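Local coordinates for cell division control protein 73 (Saccharomyces cerevisiae, PDB 3V46) that acts as a subunit of the PAF1 complex in RNA polymerase II transcription, its C-terminal Ras-like domain promoting association of the complex with chromatin, at residues T28-K33 / P48-G53. Sequence-based numbering, arbitrary orientation.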
ATOM      1  N   THR A  28       0.970  -8.552  -0.902  1.00 15.92           N
ATOM      2  CA  THR A  28       0.764  -8.718   0.533  1.00 17.47           C
ATOM      3  C   THR A  28       2.067  -8.401   1.259  1.00 18.04           C
ATOM      4  O   THR A  28       3.084  -8.158   0.616  1.00 17.30           O
ATOM      5  CB  THR A  28       0.391 -10.149   0.867  1.00 20.49           C
ATOM      6  OG1 THR A  28       1.554 -10.974   0.737  1.00 19.64           O
ATOM      7  CG2 THR A  28      -0.697 -10.662  -0.077  1.00 21.74           C
ATOM      8  N   VAL A  29       2.064  -8.415   2.587  1.00 18.03           N
ATOM      9  CA  VAL A  29       3.325  -8.184   3.304  1.00 18.96           C
ATOM     10  C   VAL A  29       4.380  -9.228   2.943  1.00 20.08           C
ATOM     11  O   VAL A  29       5.569  -8.982   3.119  1.00 20.92           O
ATOM     12  CB  VAL A  29       3.186  -8.138   4.852  1.00 22.67           C
ATOM     13  CG1 VAL A  29       2.509  -6.869   5.292  1.00 29.44           C
ATOM     14  CG2 VAL A  29       2.471  -9.386   5.389  1.00 21.23           C
ATOM     15  N   ALA A  30       3.960 -10.384   2.435  1.00 18.95           N
ATOM     16  CA  ALA A  30       4.918 -11.445   2.126  1.00 18.07           C
ATOM     17  C   ALA A  30       5.752 -11.160   0.887  1.00 18.27           C
ATOM     18  O   ALA A  30       6.881 -11.648   0.790  1.00 19.67           O
ATOM     19  CB  ALA A  30       4.228 -12.796   2.005  1.00 20.91           C
ATOM     20  N   ASN A  31       5.215 -10.381  -0.058  1.00 16.83           N
ATOM     21  CA  ASN A  31       5.936 -10.115  -1.305  1.00 15.98           C
ATOM     22  C   ASN A  31       6.182  -8.640  -1.596  1.00 14.94           C
ATOM     23  O   ASN A  31       6.748  -8.290  -2.630  1.00 15.92           O
ATOM     24  CB  ASN A  31       5.247 -10.783  -2.510  1.00 16.65           C
ATOM     25  CG  ASN A  31       3.930 -10.121  -2.887  1.00 13.59           C
ATOM     26  OD1 ASN A  31       3.393  -9.308  -2.155  1.00 14.67           O
ATOM     27  ND2 ASN A  31       3.399 -10.495  -4.040  1.00 16.93           N
ATOM     28  N   ILE A  32       5.798  -7.771  -0.671  1.00 14.90           N
ATOM     29  CA  ILE A  32       5.886  -6.344  -0.928  1.00 14.21           C
ATOM     30  C   ILE A  32       7.321  -5.828  -0.956  1.00 16.86           C
ATOM     31  O   ILE A  32       7.628  -4.921  -1.700  1.00 16.30           O
ATOM     32  CB  ILE A  32       5.027  -5.535   0.077  1.00 16.38           C
ATOM     33  CG1 ILE A  32       4.853  -4.090  -0.403  1.00 16.48           C
ATOM     34  CG2 ILE A  32       5.633  -5.580   1.477  1.00 17.98           C
ATOM     35  CD1 ILE A  32       4.046  -3.937  -1.666  1.00 18.69           C
ATOM     36  N   LYS A  33       8.208  -6.387  -0.144  1.00 18.10           N
ATOM     37  CA  LYS A  33       9.585  -5.928  -0.158  1.00 19.39           C
ATOM     38  C   LYS A  33      10.245  -6.266  -1.496  1.00 18.66           C
ATOM     39  O   LYS A  33      10.908  -5.417  -2.096  1.00 20.71           O
ATOM     40  CB  LYS A  33      10.361  -6.538   1.013  1.00 27.31           C
ATOM     41  CG  LYS A  33      11.765  -6.018   1.150  1.00 38.66           C
ATOM     42  CD  LYS A  33      12.456  -6.647   2.355  1.00 41.78           C
ATOM     43  CE  LYS A  33      11.654  -6.440   3.619  1.00 43.33           C
ATOM     44  NZ  LYS A  33      12.454  -6.835   4.829  1.00 50.15           N
ATOM     45  N   PRO A  48       7.926 -17.082   2.105  1.00 31.40           N
ATOM     46  CA  PRO A  48       7.708 -17.248   3.546  1.00 33.38           C
ATOM     47  C   PRO A  48       6.674 -16.273   4.090  1.00 34.47           C
ATOM     48  O   PRO A  48       6.685 -15.087   3.741  1.00 31.83           O
ATOM     49  CB  PRO A  48       9.077 -16.923   4.148  1.00 36.47           C
ATOM     50  CG  PRO A  48      10.056 -17.170   3.060  1.00 38.26           C
ATOM     51  CD  PRO A  48       9.348 -16.871   1.777  1.00 34.29           C
ATOM     52  N   SER A  49       5.789 -16.761   4.949  1.00 34.83           N
ATOM     53  CA  SER A  49       4.853 -15.871   5.617  1.00 34.90           C
ATOM     54  C   SER A  49       5.625 -14.973   6.591  1.00 33.44           C
ATOM     55  O   SER A  49       6.756 -15.278   6.981  1.00 35.52           O
ATOM     56  CB  SER A  49       3.764 -16.668   6.337  1.00 37.59           C
ATOM     57  OG  SER A  49       4.318 -17.460   7.367  1.00 42.07           O
ATOM     58  N   VAL A  50       5.012 -13.850   6.951  1.00 29.28           N
ATOM     59  CA  VAL A  50       5.607 -12.879   7.857  1.00 29.30           C
ATOM     60  C   VAL A  50       4.813 -12.965   9.165  1.00 32.29           C
ATOM     61  O   VAL A  50       3.768 -12.355   9.297  1.00 29.76           O
ATOM     62  CB  VAL A  50       5.520 -11.457   7.249  1.00 28.18           C
ATOM     63  CG1 VAL A  50       6.233 -10.435   8.125  1.00 30.76           C
ATOM     64  CG2 VAL A  50       6.104 -11.442   5.841  1.00 28.04           C
ATOM     65  N   PRO A  51       5.287 -13.773  10.127  1.00 37.34           N
ATOM     66  CA  PRO A  51       4.519 -14.083  11.342  1.00 42.42           C
ATOM     67  C   PRO A  51       3.840 -12.893  12.042  1.00 43.02           C
ATOM     68  O   PRO A  51       2.677 -13.015  12.436  1.00 45.19           O
ATOM     69  CB  PRO A  51       5.572 -14.719  12.251  1.00 45.42           C
ATOM     70  CG  PRO A  51       6.493 -15.403  11.302  1.00 45.06           C
ATOM     71  CD  PRO A  51       6.554 -14.525  10.076  1.00 42.93           C
ATOM     72  N   ASN A  52       4.542 -11.776  12.204  1.00 40.22           N
ATOM     73  CA  ASN A  52       3.975 -10.620  12.899  1.00 36.82           C
ATOM     74  C   ASN A  52       3.223  -9.648  11.974  1.00 31.97           C
ATOM     75  O   ASN A  52       2.665  -8.649  12.423  1.00 32.34           O
ATOM     76  CB  ASN A  52       5.071  -9.865  13.654  1.00 44.68           C
ATOM     77  CG  ASN A  52       6.218  -9.421  12.755  1.00 49.80           C
ATOM     78  OD1 ASN A  52       6.247  -9.712  11.554  1.00 46.86           O
ATOM     79  ND2 ASN A  52       7.173  -8.699  13.340  1.00 56.48           N
ATOM     80  N   GLY A  53       3.216  -9.941  10.686  1.00 25.04           N
ATOM     81  CA  GLY A  53       2.495  -9.115   9.728  1.00 20.95           C
ATOM     82  C   GLY A  53       3.103  -7.746   9.497  1.00 19.07           C
ATOM     83  O   GLY A  53       2.434  -6.839   9.012  1.00 21.65           O
TER
HETATM   84  O   HOH W   1       8.250 -13.251   2.535  1.00 24.86           O
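Val29 and Val50 meet with their side chains crossing obliquely. CG2 of Val29 faces CB of Val50 at 4.1 Å. CG2 of Val50 lies against the backbone, 3.7 Å from Val29 O and 3.9 Å from Ala30 CA. Val50 CG1 is anti to its backbone N (chi1 -176°), which leaves CG2 beside that N and directed at the backbone of Val29 and Ala30. The other Val29 branch, CG1, lies 3.7 Å from Gly53 O. Val29 thus spans the type I turn from Val50 to Gly53, closed by Gly53 N to Val50 O. Ala30 sits at the far end, its CB 3.8 Å from Pro48 O. There a water donates to both Ala30 O and Pro48 O. Residues 28-31 are braced from within. Thr28 N gives a nearly straight bond (174°) to Asn31 OD1, and Thr28 OG1 accepts from Ala30 N in an ST turn. The contact joins the loop leading into helix 32-38 to the loop leading into edge strand 54-59 of the Ras-like domain, where Val50 also touches Val55. Direct contact is van der Waals packing, so fit depends on shape. Two carbonyls cannot bond each other, and the water's two hydrogens join them.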